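Local coordinates for protein LST4 (Kluyveromyces lactis, PDB 4ZY8) that is probably involved in extracellular amino acid uptake and needed for protein trafficking from the Golgi to the plasma membrane, here represented by its longin domain, at residues G10-I15 and V31-S36. Sequence-based numbering, arbitrary orientation.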
ATOM      1  N   GLY A  10      -2.255  -9.874 -12.529  1.00 52.80           N
ATOM      2  CA  GLY A  10      -1.010  -9.614 -11.852  1.00 48.93           C
ATOM      3  C   GLY A  10      -1.019  -8.388 -10.984  1.00 48.80           C
ATOM      4  O   GLY A  10      -1.734  -7.473 -11.261  1.00 45.49           O
ATOM      5  N   PHE A  11      -0.194  -8.384  -9.951  1.00 41.73           N
ATOM      6  CA  PHE A  11      -0.054  -7.261  -9.039  1.00 41.27           C
ATOM      7  C   PHE A  11       1.255  -7.283  -8.263  1.00 43.67           C
ATOM      8  O   PHE A  11       1.874  -8.299  -8.102  1.00 39.05           O
ATOM      9  CB  PHE A  11      -1.237  -7.154  -8.072  1.00 29.32           C
ATOM     10  CG  PHE A  11      -1.237  -8.173  -6.993  1.00 28.96           C
ATOM     11  CD1 PHE A  11      -1.693  -9.419  -7.227  1.00 33.79           C
ATOM     12  CD2 PHE A  11      -0.768  -7.879  -5.754  1.00 32.28           C
ATOM     13  CE1 PHE A  11      -1.691 -10.358  -6.247  1.00 32.45           C
ATOM     14  CE2 PHE A  11      -0.769  -8.810  -4.762  1.00 35.38           C
ATOM     15  CZ  PHE A  11      -1.216 -10.057  -5.012  1.00 31.02           C
ATOM     16  N   ARG A  12       1.652  -6.131  -7.772  1.00 34.35           N
ATOM     17  CA  ARG A  12       2.777  -6.056  -6.865  1.00 35.72           C
ATOM     18  C   ARG A  12       2.366  -5.274  -5.620  1.00 33.59           C
ATOM     19  O   ARG A  12       1.932  -4.121  -5.710  1.00 38.40           O
ATOM     20  CB  ARG A  12       3.976  -5.404  -7.557  1.00 40.86           C
ATOM     21  CG  ARG A  12       5.210  -5.262  -6.682  1.00 40.71           C
ATOM     22  CD  ARG A  12       6.364  -4.597  -7.447  1.00 44.99           C
ATOM     23  NE  ARG A  12       7.554  -4.456  -6.605  1.00 47.74           N
ATOM     24  CZ  ARG A  12       8.649  -3.785  -6.958  1.00 46.90           C
ATOM     25  NH1 ARG A  12       8.706  -3.178  -8.133  1.00 45.69           N
ATOM     26  NH2 ARG A  12       9.683  -3.713  -6.130  1.00 40.03           N
ATOM     27  N   LEU A  13       2.515  -5.900  -4.460  1.00 36.70           N
ATOM     28  CA  LEU A  13       2.130  -5.272  -3.205  1.00 32.66           C
ATOM     29  C   LEU A  13       3.374  -4.865  -2.424  1.00 37.27           C
ATOM     30  O   LEU A  13       4.224  -5.709  -2.111  1.00 36.01           O
ATOM     31  CB  LEU A  13       1.269  -6.232  -2.368  1.00 27.69           C
ATOM     32  CG  LEU A  13       0.893  -5.798  -0.947  1.00 33.23           C
ATOM     33  CD1 LEU A  13      -0.041  -4.563  -0.969  1.00 30.44           C
ATOM     34  CD2 LEU A  13       0.271  -6.938  -0.144  1.00 31.22           C
ATOM     35  N   ILE A  14       3.505  -3.598  -2.113  1.00 31.50           N
ATOM     36  CA  ILE A  14       4.557  -3.119  -1.264  1.00 33.22           C
ATOM     37  C   ILE A  14       4.049  -2.514   0.028  1.00 34.74           C
ATOM     38  O   ILE A  14       3.284  -1.615  -0.001  1.00 30.58           O
ATOM     39  CB  ILE A  14       5.369  -2.064  -1.990  1.00 38.97           C
ATOM     40  CG1 ILE A  14       5.870  -2.629  -3.282  1.00 40.78           C
ATOM     41  CG2 ILE A  14       6.547  -1.637  -1.172  1.00 33.56           C
ATOM     42  CD1 ILE A  14       5.395  -1.829  -4.450  1.00 48.21           C
ATOM     43  N   ILE A  15       4.504  -3.015   1.160  1.00 27.94           N
ATOM     44  CA  ILE A  15       4.232  -2.365   2.432  1.00 28.99           C
ATOM     45  C   ILE A  15       5.544  -1.721   2.842  1.00 37.43           C
ATOM     46  O   ILE A  15       6.559  -2.404   2.936  1.00 35.03           O
ATOM     47  CB  ILE A  15       3.736  -3.355   3.499  1.00 29.82           C
ATOM     48  CG1 ILE A  15       2.449  -4.047   3.028  1.00 31.03           C
ATOM     49  CG2 ILE A  15       3.524  -2.647   4.837  1.00 26.27           C
ATOM     50  CD1 ILE A  15       2.000  -5.160   3.958  1.00 27.84           C
ATOM     51  N   VAL A  31       8.923  -3.374   4.052  1.00 39.97           N
ATOM     52  CA  VAL A  31       8.479  -4.409   4.984  1.00 36.25           C
ATOM     53  C   VAL A  31       8.047  -5.657   4.218  1.00 42.02           C
ATOM     54  O   VAL A  31       8.305  -6.796   4.634  1.00 44.69           O
ATOM     55  CB  VAL A  31       7.308  -3.905   5.850  1.00 42.13           C
ATOM     56  CG1 VAL A  31       6.722  -5.039   6.695  1.00 40.96           C
ATOM     57  CG2 VAL A  31       7.774  -2.753   6.742  1.00 45.48           C
ATOM     58  N   LEU A  32       7.338  -5.434   3.119  1.00 40.13           N
ATOM     59  CA  LEU A  32       6.911  -6.523   2.248  1.00 40.97           C
ATOM     60  C   LEU A  32       7.003  -6.059   0.807  1.00 34.74           C
ATOM     61  O   LEU A  32       6.642  -4.928   0.493  1.00 37.88           O
ATOM     62  CB  LEU A  32       5.482  -6.976   2.580  1.00 39.12           C
ATOM     63  CG  LEU A  32       4.882  -8.045   1.650  1.00 38.75           C
ATOM     64  CD1 LEU A  32       4.008  -9.004   2.433  1.00 41.24           C
ATOM     65  CD2 LEU A  32       4.053  -7.410   0.557  1.00 37.50           C
ATOM     66  N   ASP A  33       7.459  -6.922  -0.062  1.00 39.56           N
ATOM     67  CA  ASP A  33       7.417  -6.675  -1.465  1.00 38.33           C
ATOM     68  C   ASP A  33       7.072  -7.957  -2.143  1.00 42.96           C
ATOM     69  O   ASP A  33       7.861  -8.851  -2.197  1.00 42.71           O
ATOM     70  CB  ASP A  33       8.747  -6.163  -1.932  1.00 45.39           C
ATOM     71  CG  ASP A  33       8.752  -5.813  -3.376  1.00 53.82           C
ATOM     72  OD1 ASP A  33       7.739  -5.993  -4.059  1.00 47.77           O
ATOM     73  OD2 ASP A  33       9.790  -5.359  -3.837  1.00 56.08           O
ATOM     74  N   HIS A  34       5.863  -8.039  -2.644  1.00 37.76           N
ATOM     75  CA  HIS A  34       5.320  -9.275  -3.168  1.00 37.11           C
ATOM     76  C   HIS A  34       4.760  -9.071  -4.560  1.00 39.32           C
ATOM     77  O   HIS A  34       3.798  -8.312  -4.751  1.00 44.52           O
ATOM     78  CB  HIS A  34       4.230  -9.815  -2.222  1.00 35.95           C
ATOM     79  CG  HIS A  34       3.517 -11.030  -2.744  1.00 35.66           C
ATOM     80  ND1 HIS A  34       2.562 -10.963  -3.741  1.00 41.71           N
ATOM     81  CD2 HIS A  34       3.610 -12.330  -2.398  1.00 38.39           C
ATOM     82  CE1 HIS A  34       2.099 -12.175  -3.986  1.00 39.87           C
ATOM     83  NE2 HIS A  34       2.720 -13.030  -3.186  1.00 41.80           N
ATOM     84  N   SER A  35       5.350  -9.743  -5.521  1.00 41.70           N
ATOM     85  CA  SER A  35       4.827  -9.769  -6.865  1.00 48.47           C
ATOM     86  C   SER A  35       4.163 -11.083  -7.116  1.00 50.09           C
ATOM     87  O   SER A  35       4.631 -12.107  -6.707  1.00 46.47           O
ATOM     88  CB  SER A  35       5.916  -9.585  -7.889  1.00 48.86           C
ATOM     89  OG  SER A  35       6.597  -8.381  -7.700  1.00 56.85           O
ATOM     90  N   SER A  36       3.063 -11.073  -7.823  1.00 51.67           N
ATOM     91  CA  SER A  36       2.368 -12.301  -8.078  1.00 54.79           C
ATOM     92  C   SER A  36       3.118 -13.048  -9.146  1.00 54.53           C
ATOM     93  O   SER A  36       3.770 -12.447  -9.969  1.00 52.53           O
ATOM     94  CB  SER A  36       0.935 -12.026  -8.526  1.00 52.01           C
ATOM     95  OG  SER A  36       0.889 -11.257  -9.699  1.00 47.16           O
TER
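R12 and D33 both start with CG anti to the backbone N (chi1 179° and -177°), and the extended chain of R12 carries NE toward the D33 carboxylate, a diagonal partner in the antiparallel hairpin of this longin domain, since R12 pairs with S35 and D33 with I14. The grip is side-on and doubled: NE of R12 donates to OD1 of D33 at 3.0 Å and NH2 of R12 to OD2 at 2.8 Å, both on syn sides, with the two planes only 13° apart. Arginine suits this place because its third nitrogen, NH1, bonds I45 O, while CG and CD run past OG of S35; its side chain also touches L50 of helix 47-55.

The other face, with L13, I15, L32 and H34, is mainly apolar; L13, L32 and H34, with the F11 ring, meet helix 150-166. There CD2 of L32 rests 3.9 Å from CG of L13, and these branched apolar side chains suit a place between strand and helix, L13 touching F159 and L32 V152. The F11 and H34 rings are nearly parallel but slid apart, barely overlapping, with centroids 5.7 Å apart; ND1 of H34 is buried without a partner.

Paired backbone bonds join L13 to H34 and I15 to L32, and V31 with L32 opposite I15 forms a classic beta bulge, in which I15 O accepts from both N atoms. At the far end S36 closes the pairing: its N donates to F11 O, and its small hydroxyl OG accepts from F11 N at 3.1 Å.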